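Local coordinates for NADH:ubiquinone oxidoreductase, Na translocating, C subunit (Parabacteroides distasonis, PDB 3LWX), which is probably the C subunit of a sodium-translocating oxidoreductase complex and contains a domain of the FMN-binding family, at residues 151-156 against 162-167; 114-119 against 136-141. All blocks are in the same frame, centred on the assembly; numbering follows the deposited sequence.

Both contacts lie in the stretch of chain assigned to the FMN-binding domain family, and they follow one another in sequence: contact 2 is complete before contact 1 begins. Contact 2 packs the loop after helix 132-135 against strand 111-118, the last strand of the six-stranded antiparallel sheet. Contact 1 is the separate two-stranded parallel sheet farther out. Their centres are about 13 Å apart, yet they touch directly: Val-167 CG2 of contact 1 sits 3.5 Å from Phe-138 CZ of contact 2. Helix 174-196 packs on side chains from both. Segment 136-141 thus lies between the two sheets, with Phe-138 touching Ala-114 and Phe-116 on one and Val-167 on the other.

Contact 1 (151-156 against 162-167); sequences SVAVVK and AGQDYV
This is a short parallel beta pairing, the two-stranded sheet formed by strands 153-155 and 166-168 at the periphery of the fold, beside helix 174-196. Ala-153 pairs with Tyr-166 and Val-154 with Val-167. Three backbone bonds hold the strands together: Ala-153 N to Asp-165 O, Val-167 N to Ala-153 O and Val-155 N to Val-167 O, each 2.9 Å. Ala-153 thus uses both its N-H and its carbonyl on the neighbouring strand, and Val-154 N turns to Asp-181 of the helix instead.

Nearer the start of both segments, Ser-151 O is gripped by two donors. Gln-164 NE2 reaches it at 3.1 Å, arriving well above the carbonyl plane (65° out of it), although the oxygen lies almost in the plane of the amide. Gln-164 gets to this carbonyl because its chain runs out straight, CG pointing opposite the main-chain nitrogen (chi1 -179°); its NE2 also bonds a glycerol. The second donor is a water, 2.8 Å from Ser-151 O, which in turn accepts from Asp-165 N.

Val-154 and Val-167 share one face of the sheet, their CG2 methyls 4.0 Å apart, with Phe-138 also against Val-167. On the other face Ala-153 CB and Tyr-166 CB are 4.0 Å apart. The Tyr-166 ring also meets Val-155 obliquely: Val-155 CG2 lies 3.8 Å from Tyr-166 CD1.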
# COMPACT_ATOMS: atom_id res chain seq x y z
N SER A 151 12.53 3.50 4.45
CA SER A 151 11.57 2.42 4.23
C SER A 151 11.84 1.30 5.27
O SER A 151 12.73 1.40 6.11
CB SER A 151 11.54 1.91 2.78
OG SER A 151 10.40 1.07 2.56
N VAL A 152 11.04 0.24 5.18
CA VAL A 152 11.10 -0.88 6.11
C VAL A 152 11.71 -2.08 5.39
O VAL A 152 11.25 -2.47 4.32
CB VAL A 152 9.69 -1.21 6.66
CG1 VAL A 152 9.74 -2.45 7.58
CG2 VAL A 152 9.12 -0.01 7.39
N ALA A 153 12.76 -2.64 5.99
CA ALA A 153 13.43 -3.80 5.41
C ALA A 153 12.65 -5.08 5.65
O ALA A 153 11.94 -5.21 6.64
CB ALA A 153 14.84 -3.95 5.99
N VAL A 154 12.81 -6.04 4.73
CA VAL A 154 12.26 -7.37 4.89
C VAL A 154 13.47 -8.31 5.00
O VAL A 154 14.24 -8.41 4.06
CB VAL A 154 11.31 -7.76 3.76
CG1 VAL A 154 10.70 -9.15 4.02
CG2 VAL A 154 10.21 -6.72 3.59
N VAL A 155 13.65 -8.93 6.15
CA VAL A 155 14.85 -9.72 6.44
C VAL A 155 14.57 -11.21 6.44
O VAL A 155 13.43 -11.64 6.44
CB VAL A 155 15.47 -9.30 7.82
CG1 VAL A 155 15.85 -7.81 7.83
CG2 VAL A 155 14.55 -9.63 8.98
N LYS A 156 15.64 -12.00 6.40
CA LYS A 156 15.47 -13.44 6.54
C LYS A 156 14.94 -13.67 7.95
O LYS A 156 15.38 -13.01 8.88
CB LYS A 156 16.80 -14.16 6.34
CG LYS A 156 17.38 -13.98 4.96
N ALA A 162 20.24 -3.00 12.14
CA ALA A 162 20.38 -1.88 13.05
C ALA A 162 20.21 -0.59 12.27
O ALA A 162 20.72 -0.44 11.16
CB ALA A 162 21.78 -1.90 13.66
N GLY A 163 19.44 0.34 12.83
CA GLY A 163 19.30 1.67 12.21
C GLY A 163 18.17 1.81 11.21
O GLY A 163 18.04 2.87 10.59
N GLN A 164 17.38 0.77 11.01
CA GLN A 164 16.27 0.76 10.10
C GLN A 164 15.22 -0.19 10.65
O GLN A 164 15.59 -1.24 11.18
CB GLN A 164 16.73 0.27 8.72
CG GLN A 164 15.64 0.25 7.66
CD GLN A 164 16.04 -0.38 6.35
OE1 GLN A 164 17.06 -1.06 6.25
NE2 GLN A 164 15.21 -0.20 5.34
N ASP A 165 13.94 0.14 10.55
CA ASP A 165 12.90 -0.81 10.96
C ASP A 165 12.83 -1.95 9.96
O ASP A 165 13.16 -1.79 8.78
CB ASP A 165 11.53 -0.13 11.12
CG ASP A 165 11.30 0.41 12.53
OD1 ASP A 165 12.00 -0.01 13.46
OD2 ASP A 165 10.37 1.22 12.70
N TYR A 166 12.40 -3.11 10.43
CA TYR A 166 12.38 -4.30 9.60
C TYR A 166 11.31 -5.26 10.07
O TYR A 166 10.84 -5.20 11.21
CB TYR A 166 13.76 -4.98 9.65
CG TYR A 166 14.14 -5.49 11.02
CD1 TYR A 166 13.77 -6.78 11.43
CD2 TYR A 166 14.82 -4.69 11.92
CE1 TYR A 166 14.07 -7.24 12.70
CE2 TYR A 166 15.13 -5.15 13.19
CZ TYR A 166 14.74 -6.42 13.57
OH TYR A 166 15.05 -6.88 14.82
N VAL A 167 10.92 -6.15 9.16
CA VAL A 167 10.00 -7.24 9.45
C VAL A 167 10.59 -8.50 8.87
O VAL A 167 11.41 -8.47 7.96
CB VAL A 167 8.60 -7.01 8.84
CG1 VAL A 167 7.99 -5.71 9.35
CG2 VAL A 167 8.66 -7.04 7.31
O HOH W 1 12.94 2.26 8.79

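Contact 2 (114-119 against 136-141); sequences ADFSHQ and NEFKGK
Lys-141 N donates to Phe-138 O at 3.0 Å, closing a type II beta turn that starts at Phe-138, the last residue of the 3-10 segment 136-138, and Phe-138 carries the contact with Ala-114 and Phe-116 on strand 111-118. The arrangement is loop-on-sheet packing: the turn lays an aromatic side chain against the terminal strand of the six-stranded antiparallel sheet.

Across the interface the contact is apolar and buried. Ala-114 CB meets Phe-138 CB at 4.4 Å, near the base of the side chain. Farther out the rings of Phe-116 and Phe-138 meet obliquely, with centroids 5.2 Å apart and planes at 52°. On Phe-138, CG is anti to the carbonyl carbon (chi1 -71°), which swings the ring toward the strand and presents one face to Phe-116. Phe-134 adds a third ring to the cluster, edge-to-face with Phe-138, while Val-180, Met-183 and Leu-184 of helix 174-196 pack on the pair. Phe-116 CZ stands 3.7 Å above the plane of the Phe-138 ring, offset toward its rim, and the neighbouring Phe-116 CE2 approaches Phe-138 CE2 to 3.6 Å.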
# COMPACT_ATOMS: atom_id res chain seq x y z
N ALA A 114 -1.28 -2.35 6.32
CA ALA A 114 -0.73 -2.70 5.03
C ALA A 114 -1.51 -3.86 4.43
O ALA A 114 -2.11 -4.66 5.15
CB ALA A 114 0.74 -3.11 5.20
N ASP A 115 -1.45 -3.95 3.10
CA ASP A 115 -2.05 -5.05 2.35
C ASP A 115 -1.17 -5.30 1.14
O ASP A 115 -0.79 -4.35 0.46
CB ASP A 115 -3.47 -4.70 1.88
CG ASP A 115 -4.20 -5.90 1.31
OD1 ASP A 115 -4.44 -6.84 2.11
OD2 ASP A 115 -4.55 -5.90 0.11
N PHE A 116 -0.90 -6.57 0.85
CA PHE A 116 -0.07 -6.93 -0.30
C PHE A 116 -0.80 -7.94 -1.16
O PHE A 116 -1.41 -8.88 -0.65
CB PHE A 116 1.29 -7.50 0.15
CG PHE A 116 2.06 -6.56 1.04
CD1 PHE A 116 2.77 -5.50 0.52
CD2 PHE A 116 2.06 -6.73 2.41
CE1 PHE A 116 3.47 -4.63 1.34
CE2 PHE A 116 2.74 -5.85 3.23
CZ PHE A 116 3.44 -4.81 2.69
N SER A 117 -0.61 -7.79 -2.47
CA SER A 117 -1.23 -8.62 -3.47
C SER A 117 -0.22 -9.04 -4.52
O SER A 117 0.87 -8.48 -4.64
CB SER A 117 -2.38 -7.88 -4.16
OG SER A 117 -3.43 -7.60 -3.25
N HIS A 118 -0.61 -10.03 -5.32
CA HIS A 118 0.27 -10.55 -6.35
C HIS A 118 -0.53 -11.25 -7.43
O HIS A 118 -1.67 -11.69 -7.22
CB HIS A 118 1.27 -11.55 -5.76
CG HIS A 118 0.60 -12.72 -5.12
ND1 HIS A 118 0.34 -13.89 -5.81
CD2 HIS A 118 0.02 -12.84 -3.90
CE1 HIS A 118 -0.33 -14.69 -5.01
NE2 HIS A 118 -0.55 -14.09 -3.86
N GLN A 119 0.08 -11.36 -8.59
CA GLN A 119 -0.53 -11.99 -9.75
C GLN A 119 -0.42 -13.50 -9.76
O GLN A 119 -1.36 -14.19 -10.15
CB GLN A 119 0.13 -11.44 -11.02
CG GLN A 119 -0.39 -11.97 -12.37
CD GLN A 119 0.26 -13.27 -12.91
OE1 GLN A 119 -0.35 -13.96 -13.73
NE2 GLN A 119 1.48 -13.58 -12.47
N ASN A 136 0.75 -7.74 9.17
CA ASN A 136 0.57 -7.15 10.49
C ASN A 136 1.88 -6.68 11.11
O ASN A 136 1.86 -5.77 11.94
CB ASN A 136 -0.07 -8.13 11.48
CG ASN A 136 -1.54 -8.36 11.24
OD1 ASN A 136 -2.23 -7.55 10.61
ND2 ASN A 136 -2.05 -9.44 11.83
N GLU A 137 3.00 -7.26 10.70
CA GLU A 137 4.30 -6.89 11.25
C GLU A 137 4.71 -5.46 10.92
O GLU A 137 5.56 -4.88 11.60
CB GLU A 137 5.36 -7.87 10.73
CG GLU A 137 5.17 -9.26 11.30
CD GLU A 137 5.28 -9.25 12.80
OE1 GLU A 137 6.37 -8.92 13.33
OE2 GLU A 137 4.26 -9.58 13.46
N PHE A 138 4.13 -4.89 9.86
CA PHE A 138 4.47 -3.52 9.48
C PHE A 138 3.88 -2.47 10.42
O PHE A 138 4.38 -1.36 10.50
CB PHE A 138 4.05 -3.25 8.03
CG PHE A 138 4.89 -3.98 7.02
CD1 PHE A 138 6.04 -3.41 6.52
CD2 PHE A 138 4.55 -5.24 6.59
CE1 PHE A 138 6.83 -4.06 5.62
CE2 PHE A 138 5.33 -5.90 5.69
CZ PHE A 138 6.47 -5.31 5.17
N LYS A 139 2.82 -2.82 11.14
CA LYS A 139 2.17 -1.87 12.02
C LYS A 139 3.14 -1.34 13.06
O LYS A 139 3.81 -2.12 13.73
CB LYS A 139 0.97 -2.53 12.70
CG LYS A 139 -0.11 -2.98 11.72
CD LYS A 139 -1.22 -3.75 12.42
CE LYS A 139 -2.32 -4.11 11.46
NZ LYS A 139 -3.50 -4.72 12.19
N GLY A 140 3.22 -0.03 13.18
CA GLY A 140 4.09 0.60 14.16
C GLY A 140 5.50 0.87 13.68
O GLY A 140 6.25 1.56 14.35
N LYS A 141 5.88 0.30 12.54
CA LYS A 141 7.20 0.56 11.97
C LYS A 141 7.20 1.93 11.30
O LYS A 141 6.14 2.43 10.91
CB LYS A 141 7.59 -0.54 10.98
CG LYS A 141 7.54 -1.97 11.51
CD LYS A 141 8.46 -2.21 12.69
CE LYS A 141 8.47 -3.70 13.10
NZ LYS A 141 7.20 -4.19 13.72
O HOH W 2 -2.25 -6.40 8.14